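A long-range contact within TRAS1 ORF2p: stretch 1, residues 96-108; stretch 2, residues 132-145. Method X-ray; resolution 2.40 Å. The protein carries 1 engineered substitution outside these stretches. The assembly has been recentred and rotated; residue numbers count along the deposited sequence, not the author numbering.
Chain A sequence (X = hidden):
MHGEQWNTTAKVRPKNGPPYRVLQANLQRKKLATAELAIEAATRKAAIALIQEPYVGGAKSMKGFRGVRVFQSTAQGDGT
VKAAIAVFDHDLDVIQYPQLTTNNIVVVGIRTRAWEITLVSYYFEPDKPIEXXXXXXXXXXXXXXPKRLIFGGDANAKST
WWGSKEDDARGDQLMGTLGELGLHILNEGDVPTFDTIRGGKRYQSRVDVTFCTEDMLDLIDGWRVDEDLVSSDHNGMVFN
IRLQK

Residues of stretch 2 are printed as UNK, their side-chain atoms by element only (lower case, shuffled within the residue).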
ATOM      1  N   GLN A  96      14.581   6.865   4.378  1.00 37.00           N
ATOM      2  CA  GLN A  96      13.378   7.396   5.012  1.00 37.66           C
ATOM      3  C   GLN A  96      13.108   8.854   4.662  1.00 37.39           C
ATOM      4  O   GLN A  96      14.032   9.645   4.458  1.00 35.72           O
ATOM      5  CB  GLN A  96      13.483   7.298   6.540  1.00 37.29           C
ATOM      6  CG  GLN A  96      13.837   5.933   7.091  1.00 36.94           C
ATOM      7  CD  GLN A  96      13.867   5.935   8.609  1.00 38.59           C
ATOM      8  OE1 GLN A  96      12.845   6.153   9.255  1.00 40.88           O
ATOM      9  NE2 GLN A  96      15.038   5.697   9.184  1.00 37.73           N
ATOM     10  N   TYR A  97      11.830   9.211   4.622  1.00 37.77           N
ATOM     11  CA  TYR A  97      11.441  10.585   4.338  1.00 38.40           C
ATOM     12  C   TYR A  97      10.514  11.104   5.434  1.00 40.16           C
ATOM     13  O   TYR A  97       9.301  11.192   5.253  1.00 40.39           O
ATOM     14  CB  TYR A  97      10.760  10.673   2.977  1.00 35.70           C
ATOM     15  CG  TYR A  97      11.664  10.254   1.844  1.00 36.47           C
ATOM     16  CD1 TYR A  97      11.560   8.982   1.276  1.00 35.26           C
ATOM     17  CD2 TYR A  97      12.648  11.123   1.352  1.00 35.48           C
ATOM     18  CE1 TYR A  97      12.412   8.585   0.240  1.00 34.68           C
ATOM     19  CE2 TYR A  97      13.503  10.737   0.327  1.00 33.81           C
ATOM     20  CZ  TYR A  97      13.379   9.470  -0.228  1.00 35.48           C
ATOM     21  OH  TYR A  97      14.201   9.099  -1.272  1.00 36.19           O
ATOM     22  N   PRO A  98      11.086  11.450   6.597  1.00 42.31           N
ATOM     23  CA  PRO A  98      10.323  11.963   7.741  1.00 44.48           C
ATOM     24  C   PRO A  98       9.404  13.126   7.357  1.00 45.53           C
ATOM     25  O   PRO A  98       8.302  13.246   7.873  1.00 47.81           O
ATOM     26  CB  PRO A  98      11.414  12.394   8.724  1.00 43.94           C
ATOM     27  CG  PRO A  98      12.553  11.470   8.402  1.00 43.35           C
ATOM     28  CD  PRO A  98      12.532  11.428   6.893  1.00 43.13           C
ATOM     29  N   GLN A  99       9.863  13.977   6.448  1.00 46.31           N
ATOM     30  CA  GLN A  99       9.073  15.125   6.013  1.00 48.05           C
ATOM     31  C   GLN A  99       7.787  14.740   5.289  1.00 47.37           C
ATOM     32  O   GLN A  99       6.812  15.493   5.308  1.00 46.93           O
ATOM     33  CB  GLN A  99       9.904  16.030   5.088  1.00 49.36           C
ATOM     34  CG  GLN A  99      11.056  16.731   5.775  1.00 54.76           C
ATOM     35  CD  GLN A  99      10.592  17.643   6.900  1.00 59.06           C
ATOM     36  OE1 GLN A  99       9.911  18.649   6.667  1.00 61.91           O
ATOM     37  NE2 GLN A  99      10.955  17.293   8.132  1.00 60.47           N
ATOM     38  N   LEU A 100       7.782  13.577   4.647  1.00 45.58           N
ATOM     39  CA  LEU A 100       6.611  13.152   3.894  1.00 44.12           C
ATOM     40  C   LEU A 100       5.674  12.250   4.670  1.00 43.79           C
ATOM     41  O   LEU A 100       4.499  12.125   4.327  1.00 45.26           O
ATOM     42  CB  LEU A 100       7.048  12.445   2.616  1.00 43.47           C
ATOM     43  CG  LEU A 100       7.944  13.285   1.710  1.00 44.25           C
ATOM     44  CD1 LEU A 100       8.449  12.436   0.554  1.00 43.74           C
ATOM     45  CD2 LEU A 100       7.167  14.497   1.213  1.00 44.86           C
ATOM     46  N   THR A 101       6.193  11.625   5.717  1.00 42.37           N
ATOM     47  CA  THR A 101       5.398  10.714   6.518  1.00 40.91           C
ATOM     48  C   THR A 101       4.502  11.460   7.495  1.00 40.85           C
ATOM     49  O   THR A 101       4.918  12.436   8.120  1.00 40.00           O
ATOM     50  CB  THR A 101       6.307   9.740   7.294  1.00 40.60           C
ATOM     51  OG1 THR A 101       7.042  10.463   8.290  1.00 42.51           O
ATOM     52  CG2 THR A 101       7.283   9.065   6.339  1.00 32.95           C
ATOM     53  N   THR A 102       3.265  10.986   7.615  1.00 40.24           N
ATOM     54  CA  THR A 102       2.279  11.591   8.503  1.00 37.77           C
ATOM     55  C   THR A 102       1.600  10.512   9.336  1.00 39.63           C
ATOM     56  O   THR A 102       2.106   9.393   9.468  1.00 38.64           O
ATOM     57  CB  THR A 102       1.183  12.313   7.703  1.00 36.67           C
ATOM     58  OG1 THR A 102       0.386  11.339   7.008  1.00 34.91           O
ATOM     59  CG2 THR A 102       1.805  13.282   6.694  1.00 31.59           C
ATOM     60  N   ASN A 103       0.444  10.855   9.890  1.00 41.13           N
ATOM     61  CA  ASN A 103      -0.325   9.922  10.701  1.00 42.81           C
ATOM     62  C   ASN A 103      -1.119   8.964   9.820  1.00 41.56           C
ATOM     63  O   ASN A 103      -1.675   7.982  10.315  1.00 42.26           O
ATOM     64  CB  ASN A 103      -1.295  10.685  11.614  1.00 45.91           C
ATOM     65  CG  ASN A 103      -0.579  11.582  12.618  1.00 50.19           C
ATOM     66  OD1 ASN A 103      -0.748  11.429  13.828  1.00 50.88           O
ATOM     67  ND2 ASN A 103       0.220  12.526  12.118  1.00 51.37           N
ATOM     68  N   ASN A 104      -1.170   9.246   8.518  1.00 39.35           N
ATOM     69  CA  ASN A 104      -1.918   8.404   7.583  1.00 38.37           C
ATOM     70  C   ASN A 104      -1.074   7.781   6.482  1.00 37.60           C
ATOM     71  O   ASN A 104      -1.496   6.810   5.851  1.00 37.70           O
ATOM     72  CB  ASN A 104      -3.057   9.200   6.938  1.00 40.00           C
ATOM     73  CG  ASN A 104      -4.119   9.611   7.935  1.00 43.26           C
ATOM     74  OD1 ASN A 104      -4.041  10.683   8.543  1.00 45.73           O
ATOM     75  ND2 ASN A 104      -5.115   8.746   8.127  1.00 43.01           N
ATOM     76  N   ILE A 105       0.104   8.344   6.223  1.00 36.23           N
ATOM     77  CA  ILE A 105       0.963   7.783   5.194  1.00 34.49           C
ATOM     78  C   ILE A 105       2.411   7.697   5.646  1.00 35.51           C
ATOM     79  O   ILE A 105       2.878   8.498   6.477  1.00 35.29           O
ATOM     80  CB  ILE A 105       0.938   8.593   3.856  1.00 34.56           C
ATOM     81  CG1 ILE A 105       1.791   9.851   3.986  1.00 33.77           C
ATOM     82  CG2 ILE A 105      -0.499   8.942   3.449  1.00 30.06           C
ATOM     83  CD1 ILE A 105       2.039  10.534   2.654  1.00 34.36           C
ATOM     84  N   VAL A 106       3.104   6.694   5.118  1.00 33.18           N
ATOM     85  CA  VAL A 106       4.510   6.506   5.413  1.00 31.71           C
ATOM     86  C   VAL A 106       5.167   6.318   4.042  1.00 30.45           C
ATOM     87  O   VAL A 106       4.701   5.540   3.196  1.00 27.70           O
ATOM     88  CB  VAL A 106       4.751   5.293   6.371  1.00 33.46           C
ATOM     89  CG1 VAL A 106       4.351   3.986   5.708  1.00 34.27           C
ATOM     90  CG2 VAL A 106       6.220   5.268   6.816  1.00 33.62           C
ATOM     91  N   VAL A 107       6.220   7.090   3.813  1.00 27.99           N
ATOM     92  CA  VAL A 107       6.921   7.069   2.545  1.00 27.78           C
ATOM     93  C   VAL A 107       8.344   6.575   2.754  1.00 31.64           C
ATOM     94  O   VAL A 107       9.076   7.063   3.633  1.00 29.32           O
ATOM     95  CB  VAL A 107       6.953   8.488   1.919  1.00 27.26           C
ATOM     96  CG1 VAL A 107       7.571   8.437   0.526  1.00 25.78           C
ATOM     97  CG2 VAL A 107       5.535   9.072   1.877  1.00 21.74           C
ATOM     98  N   VAL A 108       8.734   5.610   1.930  1.00 33.20           N
ATOM     99  CA  VAL A 108      10.063   5.033   2.024  1.00 36.88           C
ATOM    100  C   VAL A 108      10.624   4.692   0.657  1.00 37.91           C
ATOM    101  O   VAL A 108       9.926   4.104  -0.172  1.00 38.62           O
ATOM    102  CB  VAL A 108      10.029   3.757   2.893  1.00 36.50           C
ATOM    103  CG1 VAL A 108      11.051   2.756   2.409  1.00 37.61           C
ATOM    104  CG2 VAL A 108      10.282   4.125   4.347  1.00 35.89           C
ATOM    105  N   UNK A 132      -7.805  16.251   2.747  1.00 33.50           N
ATOM    106  CA  UNK A 132      -6.453  16.421   3.290  1.00 35.72           C
ATOM    107  C   UNK A 132      -5.516  15.290   2.884  1.00 34.90           C
ATOM    108  O   UNK A 132      -4.314  15.506   2.712  1.00 37.01           O
ATOM    109  c   UNK A 132      -6.485  16.551   4.818  1.00 36.42           C
ATOM    110  o   UNK A 132      -7.044  15.406   5.434  1.00 42.31           O
ATOM    111  N   UNK A 133      -6.061  14.090   2.720  1.00 33.84           N
ATOM    112  CA  UNK A 133      -5.246  12.948   2.320  1.00 33.56           C
ATOM    113  C   UNK A 133      -4.845  13.068   0.844  1.00 34.15           C
ATOM    114  O   UNK A 133      -3.769  12.616   0.446  1.00 35.12           O
ATOM    115  o   UNK A 133      -7.558  10.859   7.975  1.00 37.58           O
ATOM    116  c   UNK A 133      -6.425  11.441   3.997  1.00 32.89           C
ATOM    117  c   UNK A 133      -5.618  11.895   5.044  1.00 33.58           C
ATOM    118  c   UNK A 133      -7.616  10.789   4.319  1.00 33.21           C
ATOM    119  c   UNK A 133      -7.998  10.594   5.645  1.00 32.97           C
ATOM    120  c   UNK A 133      -6.017  11.649   2.556  1.00 32.16           C
ATOM    121  c   UNK A 133      -7.184  11.053   6.666  1.00 33.03           C
ATOM    122  c   UNK A 133      -5.994  11.703   6.378  1.00 33.80           C
ATOM    123  N   UNK A 134      -5.709  13.672   0.030  1.00 33.61           N
ATOM    124  CA  UNK A 134      -5.395  13.842  -1.383  1.00 34.01           C
ATOM    125  C   UNK A 134      -4.254  14.855  -1.522  1.00 33.60           C
ATOM    126  O   UNK A 134      -3.399  14.729  -2.410  1.00 30.93           O
ATOM    127  c   UNK A 134      -7.800  13.307  -2.227  1.00 34.73           C
ATOM    128  c   UNK A 134      -8.922  13.888  -3.081  1.00 32.45           C
ATOM    129  c   UNK A 134      -6.633  14.302  -2.162  1.00 33.27           C
ATOM    130  c   UNK A 134      -7.325  11.988  -2.823  1.00 34.92           C
ATOM    131  N   UNK A 135      -4.241  15.846  -0.630  1.00 34.44           N
ATOM    132  CA  UNK A 135      -3.193  16.873  -0.621  1.00 37.85           C
ATOM    133  C   UNK A 135      -1.868  16.202  -0.264  1.00 36.79           C
ATOM    134  O   UNK A 135      -0.821  16.515  -0.837  1.00 38.03           O
ATOM    135  o   UNK A 135      -5.438  20.857   1.099  1.00 55.55           O
ATOM    136  c   UNK A 135      -5.067  19.695   1.382  1.00 53.40           C
ATOM    137  o   UNK A 135      -4.917  19.297   2.566  1.00 55.10           O
ATOM    138  c   UNK A 135      -4.797  18.718   0.239  1.00 47.69           C
ATOM    139  c   UNK A 135      -3.485  17.965   0.419  1.00 41.43           C
ATOM    140  N   UNK A 136      -1.911  15.278   0.690  1.00 36.21           N
ATOM    141  CA  UNK A 136      -0.698  14.566   1.088  1.00 36.69           C
ATOM    142  C   UNK A 136      -0.167  13.773  -0.101  1.00 35.89           C
ATOM    143  O   UNK A 136       1.046  13.663  -0.284  1.00 36.22           O
ATOM    144  n   UNK A 136      -2.567  13.744   5.448  1.00 43.73           N
ATOM    145  c   UNK A 136      -1.103  14.316   3.607  1.00 38.95           C
ATOM    146  o   UNK A 136      -0.979  12.271   4.869  1.00 44.92           O
ATOM    147  c   UNK A 136      -1.546  13.353   4.702  1.00 42.93           C
ATOM    148  c   UNK A 136      -0.975  13.626   2.260  1.00 37.18           C
ATOM    149  N   UNK A 137      -1.073  13.225  -0.913  1.00 35.45           N
ATOM    150  CA  UNK A 137      -0.657  12.464  -2.090  1.00 35.30           C
ATOM    151  C   UNK A 137       0.050  13.415  -3.040  1.00 35.47           C
ATOM    152  O   UNK A 137       1.099  13.087  -3.583  1.00 36.53           O
ATOM    153  c   UNK A 137      -1.616   9.775  -1.299  1.00 34.86           C
ATOM    154  c   UNK A 137      -2.549  10.798  -1.895  1.00 34.32           C
ATOM    155  c   UNK A 137      -1.392  11.124  -4.127  1.00 30.29           C
ATOM    156  c   UNK A 137      -1.860  11.804  -2.826  1.00 35.58           C
ATOM    157  N   UNK A 138      -0.531  14.597  -3.227  1.00 37.91           N
ATOM    158  CA  UNK A 138       0.054  15.610  -4.102  1.00 39.64           C
ATOM    159  C   UNK A 138       1.440  16.005  -3.599  1.00 37.93           C
ATOM    160  O   UNK A 138       2.405  16.001  -4.357  1.00 38.00           O
ATOM    161  n   UNK A 138      -5.088  18.818  -6.114  1.00 52.35           N
ATOM    162  c   UNK A 138      -2.233  16.585  -4.736  1.00 48.19           C
ATOM    163  c   UNK A 138      -0.845  16.851  -4.162  1.00 42.83           C
ATOM    164  c   UNK A 138      -2.985  17.880  -5.051  1.00 49.48           C
ATOM    165  c   UNK A 138      -4.313  17.587  -5.758  1.00 52.08           C
ATOM    166  N   UNK A 139       1.525  16.337  -2.314  1.00 38.13           N
ATOM    167  CA  UNK A 139       2.783  16.735  -1.691  1.00 38.38           C
ATOM    168  C   UNK A 139       3.874  15.696  -1.937  1.00 39.31           C
ATOM    169  O   UNK A 139       5.018  16.050  -2.247  1.00 38.63           O
ATOM    170  c   UNK A 139       3.383  18.162   1.852  1.00 40.95           C
ATOM    171  n   UNK A 139       4.515  18.721   2.586  1.00 44.66           N
ATOM    172  n   UNK A 139       5.044  16.746   3.652  1.00 45.83           N
ATOM    173  c   UNK A 139       5.284  18.033   3.427  1.00 46.00           C
ATOM    174  c   UNK A 139       3.802  17.440   0.572  1.00 39.81           C
ATOM    175  c   UNK A 139       2.575  16.939  -0.187  1.00 38.80           C
ATOM    176  n   UNK A 139       6.296  18.633   4.045  1.00 45.83           N
ATOM    177  N   UNK A 140       3.520  14.416  -1.808  1.00 38.89           N
ATOM    178  CA  UNK A 140       4.485  13.338  -2.030  1.00 38.81           C
ATOM    179  C   UNK A 140       4.904  13.305  -3.494  1.00 40.23           C
ATOM    180  O   UNK A 140       6.079  13.175  -3.805  1.00 40.40           O
ATOM    181  c   UNK A 140       3.898  11.941  -1.646  1.00 37.13           C
ATOM    182  c   UNK A 140       3.688  11.849  -0.141  1.00 34.45           C
ATOM    183  c   UNK A 140       4.836  10.840  -2.095  1.00 34.15           C
ATOM    184  N   UNK A 141       3.934  13.440  -4.393  1.00 42.47           N
ATOM    185  CA  UNK A 141       4.199  13.403  -5.825  1.00 44.71           C
ATOM    186  C   UNK A 141       5.117  14.533  -6.325  1.00 47.24           C
ATOM    187  O   UNK A 141       6.075  14.280  -7.059  1.00 46.98           O
ATOM    188  o   UNK A 141       3.751  14.737  -8.822  1.00 53.52           O
ATOM    189  c   UNK A 141       2.866  13.423  -6.583  1.00 45.93           C
ATOM    190  o   UNK A 141       3.506  13.043 -10.202  1.00 53.52           O
ATOM    191  c   UNK A 141       3.417  13.556  -9.065  1.00 51.61           C
ATOM    192  c   UNK A 141       2.870  12.706  -7.934  1.00 47.85           C
ATOM    193  N   UNK A 142       4.841  15.773  -5.923  1.00 48.73           N
ATOM    194  CA  UNK A 142       5.654  16.899  -6.384  1.00 51.72           C
ATOM    195  C   UNK A 142       7.020  16.977  -5.710  1.00 52.65           C
ATOM    196  O   UNK A 142       8.034  17.174  -6.368  1.00 52.72           O
ATOM    197  c   UNK A 142       4.872  18.740  -4.745  1.00 55.07           C
ATOM    198  n   UNK A 142       5.834  21.667  -1.679  1.00 61.54           N
ATOM    199  n   UNK A 142       5.096  21.001  -3.756  1.00 60.16           N
ATOM    200  c   UNK A 142       4.912  18.230  -6.180  1.00 52.98           C
ATOM    201  c   UNK A 142       4.334  20.167  -4.686  1.00 57.50           C
ATOM    202  c   UNK A 142       5.078  20.875  -2.431  1.00 60.88           C
ATOM    203  n   UNK A 142       4.327  19.948  -1.857  1.00 61.66           N
ATOM    204  N   UNK A 143       7.032  16.814  -4.394  1.00 53.73           N
ATOM    205  CA  UNK A 143       8.255  16.886  -3.618  1.00 55.33           C
ATOM    206  C   UNK A 143       9.071  15.602  -3.730  1.00 56.13           C
ATOM    207  O   UNK A 143      10.047  15.420  -3.008  1.00 57.16           O
ATOM    208  c   UNK A 143       8.578  17.992   0.094  1.00 59.93           C
ATOM    209  n   UNK A 143       9.281  19.110   2.215  1.00 64.00           N
ATOM    210  c   UNK A 143       9.067  17.452  -1.241  1.00 57.66           C
ATOM    211  c   UNK A 143       9.740  18.456   0.958  1.00 62.25           C
ATOM    212  c   UNK A 143       7.897  17.160  -2.152  1.00 56.34           C
ATOM    213  N   UNK A 144       8.685  14.722  -4.646  1.00 57.01           N
ATOM    214  CA  UNK A 144       9.391  13.455  -4.796  1.00 59.07           C
ATOM    215  C   UNK A 144       9.587  13.030  -6.251  1.00 59.35           C
ATOM    216  O   UNK A 144       9.930  11.877  -6.524  1.00 59.91           O
ATOM    217  c   UNK A 144       9.472  11.226  -3.529  1.00 61.15           C
ATOM    218  c   UNK A 144      12.212  11.448  -3.407  1.00 60.66           C
ATOM    219  c   UNK A 144       8.626  12.364  -4.040  1.00 59.57           C
ATOM    220  s   UNK A 144      10.743  11.814  -2.403  1.00 62.10           S
ATOM    221  N   UNK A 145       9.366  13.956  -7.180  1.00 59.94           N
ATOM    222  CA  UNK A 145       9.528  13.645  -8.591  1.00 58.83           C
ATOM    223  C   UNK A 145       8.317  12.940  -9.175  1.00 59.09           C
ATOM    224  O   UNK A 145       7.565  12.295  -8.442  1.00 59.12           O
TER

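Position 132 carries one carbon and then one oxygen, and reaches nothing on stretch 1: Ser-132. Position 133 has one carbon leading to a six-carbon ring that bears an oxygen, and a ring carbon lies close to OD1 of Asn-104. This is Tyr-133, and the ring atom is CE2, 3.1 Å from that OD1 of Asn-104.

Position 134, four carbons forked at the second, is Leu-134. Position 135, three carbons with two oxygens on the third, is Glu-135. Both are out of reach of stretch 1.

Position 136 has three carbons, the third carrying one oxygen and one nitrogen; its CA-to-CB bond points toward stretch 1, and the oxygen approaches OG1 of Thr-102. It is Gln-136. OG1 of Thr-102 donates a hydrogen bond to its OE1 at 2.7 Å, while the same OG1 accepts from the backbone N of Asn-104 (3.0 Å) and of Ile-105 (3.1 Å). One hydroxyl thus accepts from its own turn and donates to the helix.

Position 137, four carbons forked at the first with one arm two carbons long, is Ile-137, whose CA-to-CB bond points away although the end of the side chain comes nearer. Position 138, four carbons in a row ending in nitrogen, is Lys-138, out of reach.

Position 139 runs three carbons, a nitrogen, then a carbon with two more nitrogens, one of which reaches the backbone O of Gln-99: Arg-139. Its NH1 donates to the O of Gln-99 at 2.7 Å, nearly straight at 172°, and NH2 adds a weak bond to that O at 3.4 Å. The carbonyl sits at the guanidinium edge, where the N-H groups point.

Position 140, one carbon carrying two, packs a branch carbon on Ile-105 and Val-107. It is Val-140, its CG2 3.5 Å from CD1 of Ile-105 and 3.9 Å from CG2 of Val-107.

Position 141, three carbons and two terminal oxygens, is Glu-141; position 142, three carbons, a nitrogen, then a carbon with two more nitrogens, is Arg-142. Neither touches stretch 1.

Position 143, four carbons in a row and a nitrogen, passes CD2 of Leu-100. It is Lys-143, the first residue to leave helical angles; its CD lies 3.9 Å from CD2 of Leu-100. Position 144, two carbons, sulfur and a carbon, unbranched, sets its sulfur over one face of the Tyr-97 ring: Met-144. SD sits 4.2 Å from the centroid of that ring and 3.8 Å from CD1 of Leu-100. Position 145 has no side chain: Gly-145, whose backbone angles by themselves call for glycine.

The contact works by spacing. Positions 133, 136 and 140 are three and four residues apart, 143 and 144 follow at three and four from 140, and 139 lies alongside, so one flank of the helix, extended by the two residues after it, meets the loop and strand. Val-140 and Met-144 supply apolar packing; Gln-136 and Arg-139 answer a hydroxyl and a carbonyl of the loop. The strand and helix axes run nearly parallel, 10° apart.

Stretch 2 (132-145) SYLEQIKRVERKMG
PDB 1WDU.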